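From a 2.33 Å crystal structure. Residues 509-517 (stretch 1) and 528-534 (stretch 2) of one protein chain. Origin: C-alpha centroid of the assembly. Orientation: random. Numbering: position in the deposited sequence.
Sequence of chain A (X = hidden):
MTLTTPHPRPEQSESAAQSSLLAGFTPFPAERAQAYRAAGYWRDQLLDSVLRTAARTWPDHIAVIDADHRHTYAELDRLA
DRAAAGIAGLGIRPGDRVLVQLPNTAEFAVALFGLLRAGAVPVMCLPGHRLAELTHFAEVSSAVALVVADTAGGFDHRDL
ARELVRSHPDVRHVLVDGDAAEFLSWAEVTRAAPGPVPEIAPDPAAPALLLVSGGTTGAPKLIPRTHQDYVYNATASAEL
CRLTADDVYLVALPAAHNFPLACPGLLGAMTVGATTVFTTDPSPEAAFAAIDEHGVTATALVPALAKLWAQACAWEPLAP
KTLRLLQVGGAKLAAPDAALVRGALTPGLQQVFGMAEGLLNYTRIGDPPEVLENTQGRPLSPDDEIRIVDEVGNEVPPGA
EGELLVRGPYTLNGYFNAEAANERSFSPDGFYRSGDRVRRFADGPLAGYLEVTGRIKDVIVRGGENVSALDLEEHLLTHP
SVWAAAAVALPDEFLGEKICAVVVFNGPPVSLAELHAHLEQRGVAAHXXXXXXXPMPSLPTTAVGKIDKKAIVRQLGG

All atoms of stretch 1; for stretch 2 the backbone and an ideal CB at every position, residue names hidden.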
ATOM      1  N   PRO A 509     -19.137  14.072  25.127  1.00 65.51           N
ATOM      2  CA  PRO A 509     -19.624  12.763  24.693  1.00 59.75           C
ATOM      3  C   PRO A 509     -20.889  12.854  23.849  1.00 58.19           C
ATOM      4  O   PRO A 509     -21.559  13.884  23.782  1.00 59.22           O
ATOM      5  CB  PRO A 509     -19.879  12.026  26.013  1.00 58.57           C
ATOM      6  CG  PRO A 509     -20.027  13.085  27.022  1.00 60.03           C
ATOM      7  CD  PRO A 509     -19.128  14.193  26.594  1.00 59.25           C
ATOM      8  N   VAL A 510     -21.184  11.750  23.183  1.00 60.01           N
ATOM      9  CA  VAL A 510     -22.288  11.661  22.251  1.00 52.26           C
ATOM     10  C   VAL A 510     -23.177  10.520  22.727  1.00 49.66           C
ATOM     11  O   VAL A 510     -22.676   9.533  23.253  1.00 51.51           O
ATOM     12  CB  VAL A 510     -21.751  11.448  20.810  1.00 53.91           C
ATOM     13  CG1 VAL A 510     -22.649  10.559  19.995  1.00 53.18           C
ATOM     14  CG2 VAL A 510     -21.516  12.796  20.122  1.00 55.10           C
ATOM     15  N   SER A 511     -24.491  10.661  22.585  1.00 49.93           N
ATOM     16  CA  SER A 511     -25.415   9.624  23.052  1.00 47.31           C
ATOM     17  C   SER A 511     -25.442   8.419  22.115  1.00 44.71           C
ATOM     18  O   SER A 511     -25.044   8.520  20.956  1.00 43.99           O
ATOM     19  CB  SER A 511     -26.826  10.189  23.199  1.00 46.40           C
ATOM     20  OG  SER A 511     -27.415  10.407  21.930  1.00 49.57           O
ATOM     21  N   LEU A 512     -25.924   7.289  22.620  1.00 42.92           N
ATOM     22  CA  LEU A 512     -25.996   6.074  21.826  1.00 38.95           C
ATOM     23  C   LEU A 512     -26.844   6.307  20.582  1.00 42.81           C
ATOM     24  O   LEU A 512     -26.541   5.794  19.507  1.00 42.18           O
ATOM     25  CB  LEU A 512     -26.570   4.922  22.651  1.00 42.18           C
ATOM     26  CG  LEU A 512     -26.644   3.542  21.980  1.00 46.49           C
ATOM     27  CD1 LEU A 512     -25.247   2.935  21.832  1.00 43.88           C
ATOM     28  CD2 LEU A 512     -27.582   2.581  22.722  1.00 39.19           C
ATOM     29  N   ALA A 513     -27.898   7.100  20.723  1.00 43.35           N
ATOM     30  CA  ALA A 513     -28.804   7.316  19.607  1.00 43.42           C
ATOM     31  C   ALA A 513     -28.125   8.119  18.509  1.00 41.34           C
ATOM     32  O   ALA A 513     -28.403   7.928  17.331  1.00 44.03           O
ATOM     33  CB  ALA A 513     -30.072   8.007  20.069  1.00 38.59           C
ATOM     34  N   GLU A 514     -27.222   9.010  18.889  1.00 40.74           N
ATOM     35  CA  GLU A 514     -26.449   9.730  17.887  1.00 47.62           C
ATOM     36  C   GLU A 514     -25.471   8.781  17.182  1.00 42.55           C
ATOM     37  O   GLU A 514     -25.422   8.742  15.950  1.00 46.31           O
ATOM     38  CB  GLU A 514     -25.731  10.922  18.525  1.00 48.42           C
ATOM     39  CG  GLU A 514     -26.702  12.041  18.953  1.00 52.94           C
ATOM     40  CD  GLU A 514     -26.233  12.844  20.168  1.00 59.40           C
ATOM     41  OE1 GLU A 514     -25.004  13.001  20.363  1.00 60.86           O
ATOM     42  OE2 GLU A 514     -27.105  13.319  20.931  1.00 58.34           O
ATOM     43  N   LEU A 515     -24.730   7.992  17.950  1.00 40.83           N
ATOM     44  CA  LEU A 515     -23.860   6.972  17.369  1.00 39.82           C
ATOM     45  C   LEU A 515     -24.642   6.003  16.484  1.00 41.17           C
ATOM     46  O   LEU A 515     -24.161   5.606  15.424  1.00 42.43           O
ATOM     47  CB  LEU A 515     -23.118   6.207  18.468  1.00 39.45           C
ATOM     48  CG  LEU A 515     -21.941   6.983  19.072  1.00 46.99           C
ATOM     49  CD1 LEU A 515     -21.225   6.200  20.163  1.00 43.29           C
ATOM     50  CD2 LEU A 515     -20.962   7.374  17.983  1.00 44.10           C
ATOM     51  N   HIS A 516     -25.846   5.625  16.916  1.00 41.52           N
ATOM     52  CA  HIS A 516     -26.731   4.782  16.100  1.00 40.24           C
ATOM     53  C   HIS A 516     -27.085   5.454  14.766  1.00 39.41           C
ATOM     54  O   HIS A 516     -27.062   4.821  13.716  1.00 40.36           O
ATOM     55  CB  HIS A 516     -28.020   4.444  16.867  1.00 42.17           C
ATOM     56  CG  HIS A 516     -27.948   3.172  17.655  1.00 40.40           C
ATOM     57  ND1 HIS A 516     -28.795   2.104  17.428  1.00 42.35           N
ATOM     58  CD2 HIS A 516     -27.137   2.791  18.669  1.00 41.34           C
ATOM     59  CE1 HIS A 516     -28.505   1.132  18.269  1.00 41.78           C
ATOM     60  NE2 HIS A 516     -27.498   1.520  19.033  1.00 36.61           N
ATOM     61  N   ALA A 517     -27.419   6.738  14.810  1.00 42.29           N
ATOM     62  CA  ALA A 517     -27.695   7.489  13.585  1.00 47.01           C
ATOM     63  C   ALA A 517     -26.479   7.497  12.643  1.00 49.34           C
ATOM     64  O   ALA A 517     -26.617   7.340  11.429  1.00 48.91           O
ATOM     65  CB  ALA A 517     -28.111   8.910  13.925  1.00 45.21           C
ATOM     66  N   UNK A 528     -26.456  -4.986  14.152  1.00 41.76           N
ATOM     67  CA  UNK A 528     -25.029  -4.876  14.411  1.00 46.07           C
ATOM     68  C   UNK A 528     -24.682  -3.565  15.104  1.00 45.53           C
ATOM     69  O   UNK A 528     -23.525  -3.146  15.107  1.00 43.51           O
ATOM     70  CB  UNK A 528     -24.245  -5.000  13.103  1.00 46.07           C
ATOM     71  N   UNK A 529     -25.678  -2.907  15.685  1.00 43.42           N
ATOM     72  CA  UNK A 529     -25.412  -1.664  16.385  1.00 42.27           C
ATOM     73  C   UNK A 529     -25.264  -1.955  17.867  1.00 39.61           C
ATOM     74  O   UNK A 529     -25.850  -2.916  18.363  1.00 38.27           O
ATOM     75  CB  UNK A 529     -26.522  -0.641  16.136  1.00 42.27           C
ATOM     76  N   UNK A 530     -24.448  -1.155  18.576  1.00 36.77           N
ATOM     77  CA  UNK A 530     -24.192  -1.460  19.990  1.00 42.24           C
ATOM     78  C   UNK A 530     -25.456  -1.304  20.832  1.00 39.58           C
ATOM     79  O   UNK A 530     -26.216  -0.370  20.585  1.00 40.80           O
ATOM     80  CB  UNK A 530     -23.088  -0.553  20.538  1.00 42.24           C
ATOM     81  N   UNK A 531     -25.665  -2.193  21.797  1.00 35.35           N
ATOM     82  CA  UNK A 531     -26.805  -2.099  22.697  1.00 36.76           C
ATOM     83  C   UNK A 531     -26.551  -1.069  23.807  1.00 41.32           C
ATOM     84  O   UNK A 531     -27.493  -0.502  24.382  1.00 35.58           O
ATOM     85  CB  UNK A 531     -27.110  -3.470  23.305  1.00 36.76           C
ATOM     86  N   UNK A 532     -25.278  -0.829  24.112  1.00 42.48           N
ATOM     87  CA  UNK A 532     -24.926   0.092  25.194  1.00 38.39           C
ATOM     88  C   UNK A 532     -23.654   0.855  24.877  1.00 39.72           C
ATOM     89  O   UNK A 532     -22.793   0.376  24.145  1.00 41.81           O
ATOM     90  CB  UNK A 532     -24.762  -0.668  26.512  1.00 38.39           C
ATOM     91  N   UNK A 533     -23.542   2.053  25.431  1.00 46.58           N
ATOM     92  CA  UNK A 533     -22.381   2.897  25.194  1.00 40.96           C
ATOM     93  C   UNK A 533     -21.728   3.257  26.524  1.00 45.60           C
ATOM     94  O   UNK A 533     -22.406   3.724  27.436  1.00 47.46           O
ATOM     95  CB  UNK A 533     -22.775   4.160  24.425  1.00 40.96           C
ATOM     96  N   UNK A 534     -20.425   3.023  26.656  1.00 46.28           N
ATOM     97  CA  UNK A 534     -19.741   3.310  27.923  1.00 42.84           C
ATOM     98  C   UNK A 534     -18.432   4.066  27.689  1.00 45.38           C
ATOM     99  O   UNK A 534     -17.516   3.545  27.054  1.00 44.36           O
ATOM    100  CB  UNK A 534     -19.464   2.011  28.683  1.00 42.84           C
TER

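Position 528 is out of reach of stretch 1: nothing there lies within 5.5 Å of its ideal CB. With phi/psi of -129/18, many residues would fit, and stretch 1 does not choose among them. The deposited residue is Ser528, which makes no contact with stretch 1.

At 529 the CA-to-CB bond points toward the helix, and the ideal CB sits a tight 3.4 Å from His516 CE1. The ring presents a face here, so the first side-chain carbon must lie on it, while the carbonyl oxygen His516 O lies within reach of a long chain and would be compatible with a polar or cationic end. A long chain with a methylene at CB would suit, such as Arg, Lys, Gln or Met; the geometry does not single out one. The residue is Arg529. Its CB lies 3.8 Å from the His516 ring centroid and 27° off the ring normal, a CH-pi contact. The chain then runs on with chi1 m and chi2 and chi3 t, bringing His516 O over one face of the guanidinium, while NE and NH2 are hydrogen-bonded elsewhere in the structure.

The main polar contact at position 530 is made by its backbone and so leaves the choice of side chain open. Its carbonyl O accepts a hydrogen bond from His516 NE2 at 2.8 Å, with an N-H...acceptor angle of 161°, and lies at the ring edge, near its plane. CA-to-CB points sideways, with the ideal CB 4.3 Å from Leu512 CD1. A compact apolar residue would suit, and phi/psi of -66/141 also admits proline. It is Pro530, whose CB packs 4.2 Å from Leu512 CD1.

At 531 CA-to-CB points away, and no atom of stretch 1 comes within 5.5 Å of the ideal CB, so polar residues are as acceptable as others. Asp531 fills it, its carboxylate oxygens bonded elsewhere in the structure; toward stretch 1 it offers its backbone, with O 3.5 Å from Leu512 CD2.

Position 532 begins the strand, and its CB again points away. Stretch 1 sets no size limit on that side. The residue is Ala532, whose backbone C approaches Leu512 CD1 at 4.0 Å.

At 533 the direction reverses to toward. The ideal CB is 3.8 Å from Leu512 CD1 and 5.0 Å from Leu515 CD1, an apolar setting suited to Leu, Ile, Val or Met. Leu533 (chi1 t, chi2 p) places CD1 3.5 Å from Leu515 CD1, while CD2 reaches the start of the helix, 3.8 Å from Leu512 N and 3.1 Å from Val510 O.

Position 534 is out of reach, and its extended phi/psi of -133/115 would suit a beta-branched residue among others. It is Val534.

Stretch 2 528-534: SRPDALV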
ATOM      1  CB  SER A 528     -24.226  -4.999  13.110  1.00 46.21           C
ATOM      2  OG  SER A 528     -24.240  -6.325  12.617  1.00 51.86           O
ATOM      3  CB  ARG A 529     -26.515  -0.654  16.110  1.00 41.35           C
ATOM      4  CG  ARG A 529     -26.673  -0.335  14.638  1.00 41.54           C
ATOM      5  CD  ARG A 529     -27.709   0.748  14.432  1.00 44.64           C
ATOM      6  NE  ARG A 529     -28.150   0.800  13.047  1.00 47.83           N
ATOM      7  CZ  ARG A 529     -29.349   1.216  12.667  1.00 48.97           C
ATOM      8  NH1 ARG A 529     -30.226   1.619  13.579  1.00 50.12           N
ATOM      9  NH2 ARG A 529     -29.671   1.224  11.380  1.00 47.57           N
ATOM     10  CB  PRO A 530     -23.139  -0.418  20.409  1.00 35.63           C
ATOM     11  CG  PRO A 530     -22.723   0.275  19.173  1.00 34.28           C
ATOM     12  CD  PRO A 530     -23.828   0.112  18.171  1.00 36.75           C
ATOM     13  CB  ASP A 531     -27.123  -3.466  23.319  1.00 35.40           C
ATOM     14  CG  ASP A 531     -27.299  -4.561  22.280  1.00 37.43           C
ATOM     15  OD1 ASP A 531     -28.375  -4.617  21.635  1.00 31.97           O
ATOM     16  OD2 ASP A 531     -26.355  -5.375  22.117  1.00 41.19           O
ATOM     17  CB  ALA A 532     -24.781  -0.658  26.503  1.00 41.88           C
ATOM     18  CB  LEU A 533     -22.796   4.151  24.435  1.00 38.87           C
ATOM     19  CG  LEU A 533     -21.776   5.278  24.375  1.00 46.41           C
ATOM     20  CD1 LEU A 533     -20.645   4.918  23.420  1.00 40.39           C
ATOM     21  CD2 LEU A 533     -22.470   6.549  23.954  1.00 45.23           C
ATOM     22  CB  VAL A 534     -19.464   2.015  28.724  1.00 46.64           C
ATOM     23  CG1 VAL A 534     -18.447   2.261  29.810  1.00 43.62           C
ATOM     24  CG2 VAL A 534     -20.752   1.462  29.323  1.00 46.45           C
TER
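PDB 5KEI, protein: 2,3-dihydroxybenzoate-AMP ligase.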